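Local coordinates for heroin esterase (Rhodococcus sp., PDB 1LZL), which probably hydrolyses the acetyl ester bonds of heroin and related acetylated substrates, as an acetyl esterase of the alpha/beta hydrolase superfamily, at residues 8-14 against 295-301; 115-119 against 132-136; 171-175 against 236-240; 257-262 against 289-293. One frame throughout, in Å; residues are numbered along the deposited sequence.

Interaction 1 of 4, residues 8-14 against 295-301; sequences DPELAAA and VATAAVS. Unlike the reference sequence in segment 295-301: A299 (reference Gly), S301 (reference Arg).
L11, in the m,t rotamer, lays its isobutyl end over V295, A298 and V300: CD2 of L11 is 3.6 Å from V295 CB and 3.8 Å from A298 CB, and CD1 of L11 lies 3.9 Å from V300 CG1. One turn further along the short helix that starts at P9, A14 CB meets V295 CG2 at 3.7 Å. Residues 295-298 form a type I turn, closed by A298 N to V295 O at 3.2 Å, and A298 is the N-cap of the helix that starts at A299; CA of E10 and CA of A298 are 5.7 Å apart. Beside the apolar patch the side chain of E10 (chi1 m, chi2 t) reaches across, and A299 N donates to E10 OE1 at 2.6 Å. D8, the N-cap of its own helix with chi1 t, takes E10 N on OD1 at 3.0 Å. A water joins both helix starts, donating to D8 OD2 and to E10 OE1 (2.6 Å each) and accepting from V300 N at 2.9 Å. L11 also touches T288 and S292. Two helix N-termini thus meet, amides met by carboxylates and water, where the N-terminal segment packs on the start of the last helix of the alpha/beta hydrolase fold.

Interaction 2 of 4, residues 115-119 against 132-136; sequences NVEYR and DCYAA
This is a strand-to-helix contact of the alpha/beta hydrolase fold: the end of strand 112-116 and the loop after it lie against helix 128-142, which flanks the central sheet. Residues 115 and 116 are extended, E117 centres an inverse gamma turn with a weak Y118 N to V116 O bond of 3.2 Å, and Y118 and R119 return to extended angles. The nearest CA atoms across the contact are those of Y118 and D132, 5.5 Å apart. V116 (chi1 t) points at the helix, its CG2 3.7 Å from A136 CB. Y118 (chi1 p) sets CB 4.1 Å from C133 SG, and that sulfur is 5.0 Å from the ring centroid of Y118, in an oblique sulfur-aromatic contact. The phenol leads away from the helix: its OH bonds to the carbonyl of H86, and the ring stacks with that of H86. The polar heart of the contact is D132 (chi1 m), with both carboxylate oxygens engaged. R119 NE to D132 OD2, 2.8 Å, is a salt bridge, and the weak R119 NH2 to D132 OD1 bond of 3.0 Å is its second arm; NH2 also pairs with D62. The carboxylate fixes backbone and side chain of one residue together and ties the loop to the helix one turn before A136, whose N bonds to D132 O at 3.0 Å. Besides NE, D132 OD2 accepts from R119 N at 2.9 Å.

Interaction 3 of 4, residues 171-175 against 236-240; sequences LKARD and IYAAP
I236 opens a segment, part of the loop between helix 211-222 and strand 252-257, whose residues 236-238 have helical angles without regular helical bonds. It packs on helix 161-176, which follows the probable nucleophile elbow of the alpha/beta hydrolase fold, with I236 O 3.8 Å from L171 CD1. Y237 (chi1 m) is the centre of the contact, its CA 6.7 Å from that of L171. CE1 of Y237 is 3.9 Å from L171 CB, and K172, extended through chi1 and chi2 (both t), bends at chi3 (m) so that its end lies over one ring face: K172 CE stands 3.8 Å from the ring centroid of Y237 (CH-pi) and K172 NZ 4.4 Å (off-centre cation-pi). D175 OD2 accepts from Y237 OH at 2.6 Å. P240 closes the segment, CB 3.8 Å from L171 CD1. D175 gives OD1 to its salt-bridge partner R174 and OD2 to the phenol, so the ring is fixed at its face by K172 and at its hydroxyl by D175.

Interaction 4 of 4, residues 257-262 against 289-293; sequences MELDPL and FHGSA
Two loops that follow strands of the alpha/beta hydrolase sheet meet here and bring together D260 and H290, which with S160 fit the geometry of a Ser-His-Asp catalytic triad. M257 ends its strand and begins a type I turn to D260; its CG (chi1 m) lies 3.4 Å from F289 O. L259 comes next, CB 4.1 Å from F289 CB, where the two segments come nearest, 4.5 Å between the CA atoms of L259 and F289; a water receives H290 N at 2.8 Å and donates to L259 O at 2.7 Å. D260 (chi1 t) faces the imidazole and has its OD1 held by L262 N at 2.9 Å, a capping bond that orients the carboxylate. Beyond P261, L262 places CD1 3.4 Å from H290 CE1. The other loop makes a type II turn from F289 to S292. The side chain of H290 (chi1 t, chi2 88°) touches S160, and its ND1 donates to D260 OD2 at 2.7 Å.

Overall arrangement
Interaction 4 holds the probable acid and histidine of the active site, and interaction 1 adjoins it: their centres lie 12 Å apart, S301 OG is 3.1 Å from S292 O, a probable hydrogen bond, and L11 CD1 packs on S292 CB at 3.6 Å. The N-terminal helix and the start of the last helix therefore pack against the loop that carries the histidine. Interactions 2 and 3 form a second neighbouring pair, centres 15 Å apart, joined where the Y134 ring packs on K172 and A173 between helices 128-142 and 161-176. They do not touch interaction 4, whose nearest atoms are about 11 Å from interaction 2 and about 10 Å from interaction 3.

Interaction 1 of 4, residues 8-14 against 295-301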
loop_
_atom_site.group_PDB
_atom_site.type_symbol
_atom_site.label_atom_id
_atom_site.label_comp_id
_atom_site.label_asym_id
_atom_site.label_seq_id
_atom_site.Cartn_x
_atom_site.Cartn_y
_atom_site.Cartn_z
ATOM N N ASP A 8 -0.822 22.353 -5.160
ATOM C CA ASP A 8 -1.953 22.610 -6.043
ATOM C C ASP A 8 -2.985 23.446 -5.315
ATOM O O ASP A 8 -3.369 23.069 -4.180
ATOM C CB ASP A 8 -2.389 21.207 -6.429
ATOM C CG ASP A 8 -3.474 21.200 -7.479
ATOM O OD1 ASP A 8 -4.447 21.977 -7.256
ATOM O OD2 ASP A 8 -3.364 20.476 -8.451
ATOM N N PRO A 9 -3.459 24.580 -5.788
ATOM C CA PRO A 9 -4.441 25.362 -5.022
ATOM C C PRO A 9 -5.665 24.614 -4.513
ATOM O O PRO A 9 -6.224 24.908 -3.442
ATOM C CB PRO A 9 -4.881 26.426 -6.062
ATOM C CG PRO A 9 -3.600 26.630 -6.809
ATOM C CD PRO A 9 -3.071 25.239 -7.058
ATOM N N GLU A 10 -6.046 23.607 -5.304
ATOM C CA GLU A 10 -7.189 22.760 -5.000
ATOM C C GLU A 10 -6.936 21.955 -3.727
ATOM O O GLU A 10 -7.821 21.634 -2.917
ATOM C CB GLU A 10 -7.473 21.854 -6.204
ATOM C CG GLU A 10 -8.399 22.433 -7.250
ATOM C CD GLU A 10 -9.007 21.388 -8.160
ATOM O OE1 GLU A 10 -8.270 20.568 -8.744
ATOM O OE2 GLU A 10 -10.245 21.366 -8.307
ATOM N N LEU A 11 -5.686 21.608 -3.507
ATOM C CA LEU A 11 -5.315 20.807 -2.336
ATOM C C LEU A 11 -5.110 21.724 -1.140
ATOM O O LEU A 11 -5.601 21.437 -0.052
ATOM C CB LEU A 11 -4.030 20.030 -2.633
ATOM C CG LEU A 11 -4.251 18.882 -3.627
ATOM C CD1 LEU A 11 -2.928 18.163 -3.852
ATOM C CD2 LEU A 11 -5.349 17.989 -3.130
ATOM N N ALA A 12 -4.371 22.787 -1.406
ATOM C CA ALA A 12 -4.031 23.870 -0.501
ATOM C C ALA A 12 -5.170 24.176 0.457
ATOM O O ALA A 12 -4.993 24.334 1.661
ATOM C CB ALA A 12 -3.702 25.158 -1.257
ATOM N N ALA A 13 -6.345 24.264 -0.137
ATOM C CA ALA A 13 -7.625 24.425 0.526
ATOM C C ALA A 13 -7.853 23.436 1.654
ATOM O O ALA A 13 -8.078 23.742 2.834
ATOM C CB ALA A 13 -8.692 24.283 -0.572
ATOM N N ALA A 14 -7.783 22.153 1.335
ATOM C CA ALA A 14 -8.051 21.055 2.245
ATOM C C ALA A 14 -7.053 20.997 3.390
ATOM O O ALA A 14 -7.174 20.219 4.345
ATOM C CB ALA A 14 -8.054 19.764 1.423
ATOM N N VAL A 295 -8.192 13.936 -0.945
ATOM C CA VAL A 295 -8.939 15.072 -1.496
ATOM C C VAL A 295 -9.377 14.677 -2.893
ATOM O O VAL A 295 -8.768 15.009 -3.893
ATOM C CB VAL A 295 -8.090 16.343 -1.504
ATOM C CG1 VAL A 295 -8.947 17.584 -1.808
ATOM C CG2 VAL A 295 -7.342 16.548 -0.194
ATOM N N ALA A 296 -10.437 13.886 -2.947
ATOM C CA ALA A 296 -10.712 13.095 -4.147
ATOM C C ALA A 296 -11.268 13.969 -5.260
ATOM O O ALA A 296 -11.234 13.640 -6.423
ATOM C CB ALA A 296 -11.645 11.921 -3.846
ATOM N N THR A 297 -11.806 15.096 -4.850
ATOM C CA THR A 297 -12.402 16.059 -5.750
ATOM C C THR A 297 -11.382 16.845 -6.539
ATOM O O THR A 297 -11.694 17.358 -7.616
ATOM C CB THR A 297 -13.304 16.979 -4.878
ATOM O OG1 THR A 297 -12.578 17.533 -3.773
ATOM C CG2 THR A 297 -14.358 16.056 -4.294
ATOM N N ALA A 298 -10.146 16.971 -6.061
ATOM C CA ALA A 298 -9.141 17.754 -6.773
ATOM C C ALA A 298 -8.830 17.154 -8.135
ATOM O O ALA A 298 -8.805 15.920 -8.237
ATOM C CB ALA A 298 -7.880 17.803 -5.906
ATOM N N ALA A 299 -8.591 18.024 -9.148
ATOM C CA ALA A 299 -8.322 17.424 -10.469
ATOM C C ALA A 299 -7.083 16.522 -10.451
ATOM O O ALA A 299 -7.130 15.503 -11.136
ATOM C CB ALA A 299 -8.203 18.510 -11.525
ATOM N N VAL A 300 -6.036 16.878 -9.703
ATOM C CA VAL A 300 -4.795 16.065 -9.693
ATOM C C VAL A 300 -5.060 14.716 -9.034
ATOM O O VAL A 300 -4.467 13.707 -9.471
ATOM C CB VAL A 300 -3.614 16.779 -9.011
ATOM C CG1 VAL A 300 -3.845 16.992 -7.502
ATOM C CG2 VAL A 300 -2.309 16.018 -9.254
ATOM N N SER A 301 -5.923 14.688 -8.020
ATOM C CA SER A 301 -6.368 13.428 -7.405
ATOM C C SER A 301 -7.196 12.620 -8.398
ATOM O O SER A 301 -6.986 11.397 -8.555
ATOM C CB SER A 301 -7.163 13.723 -6.124
ATOM O OG SER A 301 -6.342 14.404 -5.186
HETATM O O HOH W 1 -5.792 19.651 -8.889
#

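Interaction 2 of 4, residues 115-119 against 132-136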
loop_
_atom_site.group_PDB
_atom_site.type_symbol
_atom_site.label_atom_id
_atom_site.label_comp_id
_atom_site.label_asym_id
_atom_site.label_seq_id
_atom_site.Cartn_x
_atom_site.Cartn_y
_atom_site.Cartn_z
ATOM N N ASN A 115 -8.682 -7.682 0.123
ATOM C CA ASN A 115 -8.169 -6.608 0.980
ATOM C C ASN A 115 -7.751 -7.150 2.335
ATOM O O ASN A 115 -8.574 -7.656 3.109
ATOM C CB ASN A 115 -9.324 -5.625 1.063
ATOM C CG ASN A 115 -9.058 -4.383 1.864
ATOM O OD1 ASN A 115 -7.903 -4.145 2.231
ATOM N ND2 ASN A 115 -10.095 -3.614 2.175
ATOM N N VAL A 116 -6.448 -7.118 2.620
ATOM C CA VAL A 116 -5.901 -7.940 3.729
ATOM C C VAL A 116 -5.863 -7.252 5.089
ATOM O O VAL A 116 -5.299 -6.146 5.228
ATOM C CB VAL A 116 -4.467 -8.383 3.371
ATOM C CG1 VAL A 116 -3.901 -9.276 4.470
ATOM C CG2 VAL A 116 -4.366 -9.092 2.029
ATOM N N GLU A 117 -6.429 -7.892 6.100
ATOM C CA GLU A 117 -6.348 -7.397 7.489
ATOM C C GLU A 117 -5.079 -7.911 8.145
ATOM O O GLU A 117 -5.060 -8.944 8.812
ATOM C CB GLU A 117 -7.583 -7.820 8.268
ATOM C CG GLU A 117 -7.677 -7.109 9.621
ATOM C CD GLU A 117 -8.269 -5.743 9.480
ATOM O OE1 GLU A 117 -7.527 -4.783 9.226
ATOM O OE2 GLU A 117 -9.494 -5.596 9.615
ATOM N N TYR A 118 -3.950 -7.227 7.904
ATOM C CA TYR A 118 -2.714 -7.640 8.564
ATOM C C TYR A 118 -2.635 -7.144 9.988
ATOM O O TYR A 118 -3.295 -6.146 10.364
ATOM C CB TYR A 118 -1.507 -7.192 7.745
ATOM C CG TYR A 118 -1.354 -5.698 7.529
ATOM C CD1 TYR A 118 -0.638 -4.938 8.450
ATOM C CD2 TYR A 118 -1.914 -5.078 6.432
ATOM C CE1 TYR A 118 -0.523 -3.560 8.219
ATOM C CE2 TYR A 118 -1.799 -3.708 6.179
ATOM C CZ TYR A 118 -1.096 -2.976 7.099
ATOM O OH TYR A 118 -0.920 -1.615 6.905
ATOM N N ARG A 119 -1.823 -7.828 10.784
ATOM C CA ARG A 119 -1.654 -7.346 12.159
ATOM C C ARG A 119 -0.791 -6.089 12.235
ATOM O O ARG A 119 0.195 -5.960 11.508
ATOM C CB ARG A 119 -0.943 -8.440 12.959
ATOM C CG ARG A 119 -1.841 -9.636 13.268
ATOM C CD ARG A 119 -1.030 -10.766 13.913
ATOM N NE ARG A 119 -0.068 -11.233 12.888
ATOM C CZ ARG A 119 0.915 -12.081 13.144
ATOM N NH1 ARG A 119 1.081 -12.558 14.394
ATOM N NH2 ARG A 119 1.767 -12.458 12.179
ATOM N N ASP A 132 1.654 -11.986 7.267
ATOM C CA ASP A 132 0.202 -12.053 7.089
ATOM C C ASP A 132 -0.171 -11.786 5.640
ATOM O O ASP A 132 -1.080 -12.405 5.079
ATOM C CB ASP A 132 -0.508 -11.008 7.971
ATOM C CG ASP A 132 -0.359 -11.334 9.453
ATOM O OD1 ASP A 132 -0.031 -12.488 9.812
ATOM O OD2 ASP A 132 -0.622 -10.393 10.267
ATOM N N CYS A 133 0.548 -10.834 5.006
ATOM C CA CYS A 133 0.217 -10.511 3.601
ATOM C C CYS A 133 0.604 -11.690 2.694
ATOM O O CYS A 133 -0.125 -12.017 1.749
ATOM C CB CYS A 133 0.967 -9.234 3.207
ATOM S SG CYS A 133 0.338 -7.752 4.089
ATOM N N TYR A 134 1.757 -12.291 3.013
ATOM C CA TYR A 134 2.172 -13.435 2.157
ATOM C C TYR A 134 1.251 -14.629 2.403
ATOM O O TYR A 134 0.921 -15.341 1.454
ATOM C CB TYR A 134 3.649 -13.741 2.378
ATOM C CG TYR A 134 4.202 -14.838 1.507
ATOM C CD1 TYR A 134 4.217 -14.657 0.133
ATOM C CD2 TYR A 134 4.687 -16.007 2.053
ATOM C CE1 TYR A 134 4.709 -15.638 -0.694
ATOM C CE2 TYR A 134 5.198 -17.007 1.207
ATOM C CZ TYR A 134 5.203 -16.792 -0.144
ATOM O OH TYR A 134 5.679 -17.762 -1.033
ATOM N N ALA A 135 0.824 -14.780 3.655
ATOM C CA ALA A 135 -0.124 -15.862 3.937
ATOM C C ALA A 135 -1.405 -15.684 3.151
ATOM O O ALA A 135 -1.968 -16.666 2.641
ATOM C CB ALA A 135 -0.391 -15.903 5.432
ATOM N N ALA A 136 -1.886 -14.445 3.037
ATOM C CA ALA A 136 -3.105 -14.162 2.278
ATOM C C ALA A 136 -2.852 -14.455 0.814
ATOM O O ALA A 136 -3.681 -15.005 0.093
ATOM C CB ALA A 136 -3.506 -12.681 2.483
#

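Interaction 3 of 4, residues 171-175 against 236-240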
loop_
_atom_site.group_PDB
_atom_site.type_symbol
_atom_site.label_atom_id
_atom_site.label_comp_id
_atom_site.label_asym_id
_atom_site.label_seq_id
_atom_site.Cartn_x
_atom_site.Cartn_y
_atom_site.Cartn_z
ATOM N N LEU A 171 8.657 -9.376 -3.321
ATOM C CA LEU A 171 10.009 -9.916 -3.210
ATOM C C LEU A 171 9.944 -11.348 -2.670
ATOM O O LEU A 171 10.590 -12.245 -3.236
ATOM C CB LEU A 171 10.933 -9.076 -2.324
ATOM C CG LEU A 171 11.434 -7.821 -3.051
ATOM C CD1 LEU A 171 11.870 -6.786 -2.020
ATOM C CD2 LEU A 171 12.570 -8.212 -4.003
ATOM N N LYS A 172 9.180 -11.552 -1.590
ATOM C CA LYS A 172 9.078 -12.869 -0.968
ATOM C C LYS A 172 8.473 -13.862 -1.929
ATOM O O LYS A 172 8.955 -15.026 -2.037
ATOM C CB LYS A 172 8.243 -12.745 0.331
ATOM C CG LYS A 172 8.202 -14.097 1.065
ATOM C CD LYS A 172 7.789 -13.854 2.522
ATOM C CE LYS A 172 9.030 -13.388 3.300
ATOM N NZ LYS A 172 9.654 -14.478 4.128
ATOM N N ALA A 173 7.460 -13.488 -2.692
ATOM C CA ALA A 173 6.788 -14.369 -3.664
ATOM C C ALA A 173 7.766 -14.811 -4.746
ATOM O O ALA A 173 7.836 -16.005 -5.084
ATOM C CB ALA A 173 5.537 -13.707 -4.240
ATOM N N ARG A 174 8.553 -13.836 -5.235
ATOM C CA ARG A 174 9.545 -14.217 -6.238
ATOM C C ARG A 174 10.557 -15.182 -5.681
ATOM O O ARG A 174 10.859 -16.220 -6.289
ATOM C CB ARG A 174 10.241 -12.939 -6.752
ATOM C CG ARG A 174 11.316 -13.275 -7.768
ATOM C CD ARG A 174 12.331 -12.190 -7.931
ATOM N NE ARG A 174 13.093 -11.969 -6.711
ATOM C CZ ARG A 174 13.949 -10.946 -6.513
ATOM N NH1 ARG A 174 14.179 -10.015 -7.449
ATOM N NH2 ARG A 174 14.570 -10.878 -5.339
ATOM N N ASP A 175 11.095 -14.807 -4.504
ATOM C CA ASP A 175 12.164 -15.618 -3.918
ATOM C C ASP A 175 11.730 -17.032 -3.562
ATOM O O ASP A 175 12.536 -17.973 -3.694
ATOM C CB ASP A 175 12.709 -14.915 -2.681
ATOM C CG ASP A 175 13.507 -13.670 -2.983
ATOM O OD1 ASP A 175 13.792 -13.387 -4.168
ATOM O OD2 ASP A 175 13.867 -12.939 -2.031
ATOM N N ILE A 236 15.241 -7.535 3.663
ATOM C CA ILE A 236 14.747 -6.891 2.435
ATOM C C ILE A 236 13.222 -6.994 2.371
ATOM O O ILE A 236 12.644 -6.194 1.613
ATOM C CB ILE A 236 15.357 -7.513 1.172
ATOM C CG1 ILE A 236 14.901 -8.973 0.946
ATOM C CG2 ILE A 236 16.862 -7.328 1.193
ATOM C CD1 ILE A 236 15.317 -9.507 -0.408
ATOM N N TYR A 237 12.591 -7.904 3.107
ATOM C CA TYR A 237 11.135 -7.947 3.067
ATOM C C TYR A 237 10.522 -6.875 3.986
ATOM O O TYR A 237 9.330 -6.564 3.800
ATOM C CB TYR A 237 10.628 -9.335 3.441
ATOM C CG TYR A 237 11.338 -10.425 2.657
ATOM C CD1 TYR A 237 11.295 -10.474 1.285
ATOM C CD2 TYR A 237 12.061 -11.422 3.289
ATOM C CE1 TYR A 237 11.925 -11.446 0.547
ATOM C CE2 TYR A 237 12.714 -12.413 2.576
ATOM C CZ TYR A 237 12.634 -12.440 1.201
ATOM O OH TYR A 237 13.312 -13.420 0.494
ATOM N N ALA A 238 11.280 -6.358 4.940
ATOM C CA ALA A 238 10.884 -5.259 5.795
ATOM C C ALA A 238 11.087 -3.938 5.056
ATOM O O ALA A 238 10.212 -3.069 5.094
ATOM C CB ALA A 238 11.675 -5.250 7.108
ATOM N N ALA A 239 12.267 -3.780 4.437
ATOM C CA ALA A 239 12.645 -2.524 3.783
ATOM C C ALA A 239 13.120 -2.854 2.372
ATOM O O ALA A 239 14.347 -3.075 2.176
ATOM C CB ALA A 239 13.750 -1.798 4.570
ATOM N N PRO A 240 12.212 -2.995 1.429
ATOM C CA PRO A 240 12.557 -3.408 0.065
ATOM C C PRO A 240 13.642 -2.561 -0.573
ATOM O O PRO A 240 14.365 -3.090 -1.442
ATOM C CB PRO A 240 11.209 -3.270 -0.663
ATOM C CG PRO A 240 10.204 -3.620 0.425
ATOM C CD PRO A 240 10.734 -2.924 1.645
HETATM O O HOH W 2 11.867 -15.425 1.794
#

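Interaction 4 of 4, residues 257-262 against 289-293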
loop_
_atom_site.group_PDB
_atom_site.type_symbol
_atom_site.label_atom_id
_atom_site.label_comp_id
_atom_site.label_asym_id
_atom_site.label_seq_id
_atom_site.Cartn_x
_atom_site.Cartn_y
_atom_site.Cartn_z
ATOM N N MET A 257 4.376 11.540 -4.503
ATOM C CA MET A 257 3.825 12.876 -4.350
ATOM C C MET A 257 4.951 13.862 -4.075
ATOM O O MET A 257 5.948 13.509 -3.475
ATOM C CB MET A 257 2.790 12.906 -3.235
ATOM C CG MET A 257 1.688 11.878 -3.406
ATOM S SD MET A 257 0.587 12.202 -4.788
ATOM C CE MET A 257 0.417 10.606 -5.544
ATOM N N GLU A 258 4.739 15.110 -4.525
ATOM C CA GLU A 258 5.839 16.073 -4.461
ATOM C C GLU A 258 6.363 16.362 -3.053
ATOM O O GLU A 258 7.565 16.392 -2.825
ATOM C CB GLU A 258 5.341 17.371 -5.112
ATOM C CG GLU A 258 6.465 18.406 -5.133
ATOM C CD GLU A 258 6.159 19.701 -5.847
ATOM O OE1 GLU A 258 5.433 19.657 -6.860
ATOM O OE2 GLU A 258 6.699 20.761 -5.388
ATOM N N LEU A 259 5.441 16.633 -2.137
ATOM C CA LEU A 259 5.754 17.091 -0.796
ATOM C C LEU A 259 5.687 15.950 0.203
ATOM O O LEU A 259 5.540 16.152 1.412
ATOM C CB LEU A 259 4.802 18.231 -0.374
ATOM C CG LEU A 259 4.897 19.493 -1.230
ATOM C CD1 LEU A 259 3.975 20.557 -0.677
ATOM C CD2 LEU A 259 6.312 20.052 -1.275
ATOM N N ASP A 260 5.855 14.711 -0.247
ATOM C CA ASP A 260 5.922 13.524 0.591
ATOM C C ASP A 260 7.335 13.157 0.948
ATOM O O ASP A 260 8.234 12.986 0.062
ATOM C CB ASP A 260 5.269 12.387 -0.202
ATOM C CG ASP A 260 5.089 11.088 0.541
ATOM O OD1 ASP A 260 5.590 10.949 1.683
ATOM O OD2 ASP A 260 4.395 10.228 -0.022
ATOM N N PRO A 261 7.721 12.951 2.205
ATOM C CA PRO A 261 9.071 12.503 2.530
ATOM C C PRO A 261 9.412 11.165 1.842
ATOM O O PRO A 261 10.581 10.873 1.622
ATOM C CB PRO A 261 9.025 12.211 4.045
ATOM C CG PRO A 261 7.672 12.543 4.484
ATOM C CD PRO A 261 6.847 13.129 3.391
ATOM N N LEU A 262 8.444 10.334 1.514
ATOM C CA LEU A 262 8.669 9.045 0.843
ATOM C C LEU A 262 8.964 9.216 -0.636
ATOM O O LEU A 262 9.245 8.207 -1.330
ATOM C CB LEU A 262 7.404 8.199 1.003
ATOM C CG LEU A 262 6.994 7.870 2.452
ATOM C CD1 LEU A 262 5.686 7.107 2.477
ATOM C CD2 LEU A 262 8.104 7.089 3.131
ATOM N N PHE A 289 0.798 16.036 -1.844
ATOM C CA PHE A 289 1.482 15.673 -0.582
ATOM C C PHE A 289 1.105 14.219 -0.265
ATOM O O PHE A 289 0.237 13.637 -0.901
ATOM C CB PHE A 289 1.157 16.656 0.547
ATOM C CG PHE A 289 -0.313 16.822 0.883
ATOM C CD1 PHE A 289 -0.941 15.914 1.722
ATOM C CD2 PHE A 289 -1.066 17.876 0.369
ATOM C CE1 PHE A 289 -2.280 16.068 2.027
ATOM C CE2 PHE A 289 -2.412 18.046 0.664
ATOM C CZ PHE A 289 -3.019 17.120 1.487
ATOM N N HIS A 290 1.777 13.684 0.802
ATOM C CA HIS A 290 1.420 12.326 1.201
ATOM C C HIS A 290 -0.038 12.163 1.586
ATOM O O HIS A 290 -0.441 12.755 2.598
ATOM C CB HIS A 290 2.301 11.916 2.379
ATOM C CG HIS A 290 2.100 10.456 2.715
ATOM N ND1 HIS A 290 2.826 9.474 2.102
ATOM C CD2 HIS A 290 1.301 9.834 3.625
ATOM C CE1 HIS A 290 2.470 8.276 2.600
ATOM N NE2 HIS A 290 1.550 8.482 3.530
ATOM N N GLY A 291 -0.852 11.383 0.881
ATOM C CA GLY A 291 -2.274 11.278 1.224
ATOM C C GLY A 291 -3.145 12.357 0.591
ATOM O O GLY A 291 -4.360 12.379 0.897
ATOM N N SER A 292 -2.621 13.213 -0.293
ATOM C CA SER A 292 -3.547 14.184 -0.917
ATOM C C SER A 292 -4.595 13.542 -1.805
ATOM O O SER A 292 -5.644 14.153 -2.171
ATOM C CB SER A 292 -2.751 15.283 -1.640
ATOM O OG SER A 292 -1.961 14.751 -2.705
ATOM N N ALA A 293 -4.384 12.263 -2.188
ATOM C CA ALA A 293 -5.455 11.531 -2.880
ATOM C C ALA A 293 -6.731 11.494 -2.054
ATOM O O ALA A 293 -7.815 11.306 -2.591
ATOM C CB ALA A 293 -5.001 10.107 -3.161
HETATM O O HOH W 3 3.448 14.942 2.629
#